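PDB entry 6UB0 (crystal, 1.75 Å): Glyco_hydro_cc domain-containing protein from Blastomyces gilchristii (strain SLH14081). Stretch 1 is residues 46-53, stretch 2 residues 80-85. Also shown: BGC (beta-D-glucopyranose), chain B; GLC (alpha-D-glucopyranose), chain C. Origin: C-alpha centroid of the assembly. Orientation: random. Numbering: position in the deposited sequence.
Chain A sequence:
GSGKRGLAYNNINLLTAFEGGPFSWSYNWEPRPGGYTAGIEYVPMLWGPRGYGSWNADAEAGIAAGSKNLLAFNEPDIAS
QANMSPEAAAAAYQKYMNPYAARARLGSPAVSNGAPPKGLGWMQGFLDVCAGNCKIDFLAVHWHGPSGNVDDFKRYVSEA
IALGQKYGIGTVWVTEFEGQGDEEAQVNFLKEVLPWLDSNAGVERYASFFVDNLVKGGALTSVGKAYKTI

Stretch 1 46-53: LWGPRGYG
Stretch 2 80-85: SQANMS

A loop with a short 3-10 turn and a stretch without regular structure pack here through van der Waals contact alone, burying 267 Å² with no hydrogen bond between them, while a beta-D-glucopyranose links their side chains at one end. The backbones come nearest at Gly48 and Ala82, whose CA atoms lie 4.9 Å apart. Stretch 1 runs as loop through Leu46 (phi/psi -83/96), Trp47 (-69/-40) and an extended Gly48 (172/-175), then turns through a 3-10 segment, Pro49 (-48/-36), Arg50 (-57/-18) and Gly51 (-103/-6), held by backbone hydrogen bonds from Gly51 N to Gly48 O (2.8 Å) and Tyr52 N to Pro49 O (3.0 Å). Stretch 2 has no regular structure: Gln81 (-101/-138), Ala82 (-56/-43), Asn83 with positive phi (62/66), Met84 (-133/137), then Ser85 (-69/149; chi1 p), which N-caps the helix that follows.

Trp47 (chi1 t, chi2 92°) starts sideways, but its indole reaches the other backbone, with CH2 3.2 Å from Gln81 C and 3.5 Å from Ala82 N; its CZ3 lies 4.5 Å from Ala82 CB. Gly48 CA is 4.4 Å from Ala82 CB and 4.4 Å from Met84 SD; a CB on Gly48 would point toward stretch 2 but would clash with its own neighbour, 2.7 Å from Pro49 CD. Met84 (m, t, p) points toward stretch 1 and supplies a flexible apolar surface, SD lying 3.8 Å from Pro49 CD and CE 3.5 Å from Tyr52 OH. Tyr52 (chi1 m, chi2 -4°) brings that hydroxyl in from a sideways start.

Gln81 (chi1 m, chi2 m, chi3 -34°) folds its amide so that OE1 sits 3.4 Å from Trp47 CZ2. The sugar hydroxyl O2 joins this pair: Trp47 NE1 donates to BGC O2 at 3.0 Å, near the indole plane, and BGC O2 donates to Gln81 OE1 at 2.8 Å.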

# COMPACT_ATOMS: atom_id res chain seq x y z
N LEU A 46 -3.26 -7.12 -7.48
CA LEU A 46 -4.45 -8.01 -7.50
C LEU A 46 -5.46 -7.49 -6.47
O LEU A 46 -5.30 -7.75 -5.33
CB LEU A 46 -4.01 -9.44 -7.18
CG LEU A 46 -5.15 -10.46 -7.26
CD1 LEU A 46 -5.96 -10.21 -8.51
CD2 LEU A 46 -4.61 -11.91 -7.21
N TRP A 47 -6.43 -6.71 -6.92
CA TRP A 47 -7.34 -5.91 -6.06
C TRP A 47 -8.27 -6.82 -5.27
O TRP A 47 -8.60 -6.49 -4.13
CB TRP A 47 -8.11 -4.95 -6.95
CG TRP A 47 -8.98 -4.00 -6.20
CD1 TRP A 47 -8.66 -2.76 -5.76
CD2 TRP A 47 -10.32 -4.27 -5.75
NE1 TRP A 47 -9.73 -2.18 -5.15
CE2 TRP A 47 -10.75 -3.11 -5.08
CE3 TRP A 47 -11.20 -5.36 -5.86
CZ2 TRP A 47 -12.04 -3.01 -4.54
CZ3 TRP A 47 -12.47 -5.26 -5.31
CH2 TRP A 47 -12.87 -4.10 -4.66
N GLY A 48 -8.74 -7.85 -5.95
CA GLY A 48 -9.78 -8.78 -5.48
C GLY A 48 -10.20 -9.73 -6.60
O GLY A 48 -9.72 -9.67 -7.74
N PRO A 49 -11.23 -10.56 -6.32
CA PRO A 49 -11.73 -11.53 -7.29
C PRO A 49 -11.99 -11.03 -8.71
O PRO A 49 -11.83 -11.81 -9.66
CB PRO A 49 -13.08 -11.93 -6.70
CG PRO A 49 -12.98 -11.65 -5.22
CD PRO A 49 -12.02 -10.48 -5.09
N ARG A 50 -12.46 -9.78 -8.84
CA ARG A 50 -12.78 -9.19 -10.17
C ARG A 50 -11.53 -9.21 -11.06
O ARG A 50 -11.69 -9.05 -12.25
CB ARG A 50 -13.30 -7.75 -10.04
CG ARG A 50 -12.26 -6.73 -9.60
CD ARG A 50 -12.98 -5.41 -9.45
NE ARG A 50 -12.16 -4.25 -9.12
CZ ARG A 50 -12.57 -3.26 -8.31
NH1 ARG A 50 -13.75 -3.30 -7.71
NH2 ARG A 50 -11.76 -2.24 -8.06
N GLY A 51 -10.34 -9.38 -10.48
CA GLY A 51 -9.06 -9.34 -11.23
C GLY A 51 -8.47 -10.71 -11.49
O GLY A 51 -7.44 -10.76 -12.20
N TYR A 52 -9.07 -11.79 -10.94
CA TYR A 52 -8.54 -13.17 -11.00
C TYR A 52 -8.39 -13.59 -12.46
O TYR A 52 -7.34 -14.20 -12.82
CB TYR A 52 -9.48 -14.15 -10.30
CG TYR A 52 -9.52 -14.05 -8.80
CD1 TYR A 52 -8.69 -13.19 -8.09
CD2 TYR A 52 -10.38 -14.84 -8.08
CE1 TYR A 52 -8.72 -13.13 -6.71
CE2 TYR A 52 -10.44 -14.79 -6.69
CZ TYR A 52 -9.62 -13.92 -6.00
OH TYR A 52 -9.67 -13.92 -4.64
N GLY A 53 -9.37 -13.20 -13.27
CA GLY A 53 -9.45 -13.43 -14.71
C GLY A 53 -8.18 -13.09 -15.45
O GLY A 53 -7.81 -13.87 -16.31
N SER A 80 -17.40 -3.15 0.81
CA SER A 80 -17.48 -2.43 -0.48
C SER A 80 -16.10 -2.38 -1.15
O SER A 80 -16.03 -1.86 -2.26
CB SER A 80 -18.00 -1.06 -0.31
OG SER A 80 -17.08 -0.32 0.44
N GLN A 81 -15.08 -2.94 -0.51
CA GLN A 81 -13.77 -3.16 -1.18
C GLN A 81 -13.69 -4.62 -1.58
O GLN A 81 -14.67 -5.16 -2.12
CB GLN A 81 -12.65 -2.67 -0.27
CG GLN A 81 -12.77 -1.19 0.06
CD GLN A 81 -12.66 -0.36 -1.20
OE1 GLN A 81 -11.93 -0.69 -2.12
NE2 GLN A 81 -13.40 0.74 -1.25
N ALA A 82 -12.55 -5.27 -1.38
CA ALA A 82 -12.35 -6.61 -1.91
C ALA A 82 -13.47 -7.50 -1.37
O ALA A 82 -13.88 -8.37 -2.11
CB ALA A 82 -10.99 -7.18 -1.56
N ASN A 83 -13.79 -7.34 -0.09
CA ASN A 83 -14.93 -8.00 0.60
C ASN A 83 -14.72 -9.51 0.56
O ASN A 83 -15.43 -10.21 -0.21
CB ASN A 83 -16.26 -7.60 -0.05
CG ASN A 83 -17.41 -8.29 0.65
OD1 ASN A 83 -17.39 -8.42 1.87
ND2 ASN A 83 -18.35 -8.79 -0.13
N MET A 84 -13.68 -9.99 1.24
CA MET A 84 -13.25 -11.40 1.17
C MET A 84 -13.03 -11.90 2.59
O MET A 84 -12.50 -11.14 3.44
CB MET A 84 -11.93 -11.58 0.40
CG MET A 84 -11.98 -11.04 -1.00
SD MET A 84 -10.34 -10.95 -1.74
CE MET A 84 -9.81 -12.62 -1.39
N SER A 85 -13.49 -13.11 2.85
CA SER A 85 -13.25 -13.76 4.16
C SER A 85 -11.77 -14.07 4.24
O SER A 85 -11.14 -14.25 3.21
CB SER A 85 -14.08 -14.99 4.30
OG SER A 85 -13.57 -15.98 3.45
C2 BGC B . -10.58 1.93 -4.57
C3 BGC B . -9.74 2.01 -5.82
C4 BGC B . -9.51 3.48 -6.09
C5 BGC B . -8.89 4.16 -4.85
C6 BGC B . -8.67 5.68 -4.85
C1 BGC B . -9.98 2.67 -3.41
O2 BGC B . -10.63 0.53 -4.26
O3 BGC B . -10.28 1.25 -6.94
O4 BGC B . -8.70 3.47 -7.26
O5 BGC B . -9.73 4.06 -3.69
O6 BGC B . -9.91 6.30 -5.28
C1 GLC C . -9.83 3.20 1.27
C2 GLC C . -10.03 2.42 -0.04
C3 GLC C . -10.56 3.32 -1.15
C4 GLC C . -11.81 4.09 -0.63
C5 GLC C . -11.55 4.75 0.70
C6 GLC C . -12.74 5.53 1.30
O1 GLC C . -8.93 4.31 1.14
O2 GLC C . -8.86 1.75 -0.58
O3 GLC C . -10.85 2.53 -2.30
O4 GLC C . -12.07 5.14 -1.51
O5 GLC C . -11.14 3.73 1.61
O6 GLC C . -13.88 4.83 0.90